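Local coordinates for putative lipoprotein (Bacteroides fragilis, PDB 4GBS), which probably binds haem as a lipoprotein of the HmuY family, with a likely part in haem uptake, at residues V77-G81 / G82-E86. Numbering follows the deposited sequence.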
# COMPACT_ATOMS: atom_id res chain seq x y z
N VAL A 77 -2.70 -3.23 3.00
CA VAL A 77 -2.82 -3.11 1.55
C VAL A 77 -3.71 -4.24 1.02
O VAL A 77 -3.59 -5.38 1.46
CB VAL A 77 -1.42 -3.12 0.85
CG1 VAL A 77 -1.55 -3.03 -0.67
CG2 VAL A 77 -0.50 -2.02 1.37
N LYS A 78 -4.57 -3.91 0.07
CA LYS A 78 -5.34 -4.88 -0.70
C LYS A 78 -5.14 -4.52 -2.17
O LYS A 78 -4.83 -3.37 -2.49
CB LYS A 78 -6.83 -4.99 -0.31
CG LYS A 78 -7.72 -3.83 -0.71
CD LYS A 78 -9.18 -4.19 -0.47
CE LYS A 78 -10.08 -3.06 -0.87
NZ LYS A 78 -11.51 -3.44 -0.70
N THR A 79 -5.24 -5.52 -3.04
CA THR A 79 -5.06 -5.28 -4.47
C THR A 79 -6.38 -5.60 -5.16
O THR A 79 -7.30 -6.13 -4.53
CB THR A 79 -3.87 -6.09 -5.03
OG1 THR A 79 -4.23 -7.46 -5.11
CG2 THR A 79 -2.58 -5.92 -4.22
N ASN A 80 -6.50 -5.23 -6.43
CA ASN A 80 -7.71 -5.50 -7.19
C ASN A 80 -7.46 -6.68 -8.10
O ASN A 80 -7.19 -6.49 -9.28
CB ASN A 80 -8.11 -4.24 -7.97
CG ASN A 80 -9.46 -4.35 -8.61
OD1 ASN A 80 -10.26 -5.24 -8.28
ND2 ASN A 80 -9.76 -3.41 -9.48
N GLY A 81 -7.47 -7.89 -7.53
CA GLY A 81 -7.14 -9.11 -8.27
C GLY A 81 -5.66 -9.19 -8.65
O GLY A 81 -5.30 -9.88 -9.60
N GLY A 82 -4.82 -8.48 -7.92
CA GLY A 82 -3.38 -8.42 -8.16
C GLY A 82 -2.59 -9.45 -7.39
O GLY A 82 -3.17 -10.24 -6.63
N GLU A 83 -1.29 -9.50 -7.63
CA GLU A 83 -0.37 -10.41 -6.95
C GLU A 83 0.95 -9.68 -6.74
O GLU A 83 1.37 -8.87 -7.58
CB GLU A 83 -0.20 -11.76 -7.66
CG GLU A 83 0.21 -11.70 -9.13
CD GLU A 83 0.31 -13.04 -9.83
OE1 GLU A 83 -0.17 -14.06 -9.27
OE2 GLU A 83 0.84 -13.06 -10.96
N VAL A 84 1.53 -9.86 -5.55
CA VAL A 84 2.71 -9.11 -5.15
C VAL A 84 3.88 -10.04 -4.82
O VAL A 84 3.70 -11.10 -4.23
CB VAL A 84 2.36 -8.23 -3.93
CG1 VAL A 84 3.56 -7.41 -3.45
CG2 VAL A 84 1.18 -7.31 -4.23
N LEU A 85 5.09 -9.58 -5.16
CA LEU A 85 6.35 -10.22 -4.82
C LEU A 85 7.24 -9.23 -4.07
O LEU A 85 7.48 -8.12 -4.56
CB LEU A 85 7.08 -10.77 -6.08
CG LEU A 85 8.51 -11.33 -5.88
CD1 LEU A 85 8.54 -12.50 -4.88
CD2 LEU A 85 9.12 -11.75 -7.21
N GLU A 86 7.72 -9.62 -2.88
CA GLU A 86 8.68 -8.85 -2.09
C GLU A 86 10.08 -9.19 -2.61
O GLU A 86 10.54 -10.33 -2.43
CB GLU A 86 8.52 -9.13 -0.59
CG GLU A 86 9.51 -8.34 0.27
CD GLU A 86 9.54 -8.67 1.74
OE1 GLU A 86 9.95 -9.81 2.09
OE2 GLU A 86 9.26 -7.76 2.56
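Thr79 reaches across the turn through Gly81 and Gly82 with both branches of its side chain, the hydroxyl going to the backbone of Gly82 and the methyl to Val84. With chi1 at 73°, OG1 is staggered between the N and C bonds of CA, which turns it toward the inside of the bend; there it accepts a weak hydrogen bond from Gly82 N, 3.0 Å long but bent to 129° at the hydrogen. The stronger polar partner of this hydroxyl is the carboxylate of Asp109, so OG1 links the turn to strand 107-112. The other branch, CG2, meets Val84 CG2 at 4.0 Å, an ordinary van der Waals contact between methyls of side chains set at a slant to one another. Gly81 takes a positive phi of 69°, a left-handed backbone conformation that residues with a side chain adopt less readily, and swings the chain round the Thr79 hydroxyl. The side chain of Asn80 leaves the backbone on the side away from 82-86, its ND2 hydrogen-bonded to Trp68 O. The turn carries the chain from strand 76-79, at the edge of the four-stranded antiparallel sheet, into strand 83-86 of the large sheet, between strands 163-166 and 107-112, where Leu165 touches both Thr79 and Val84.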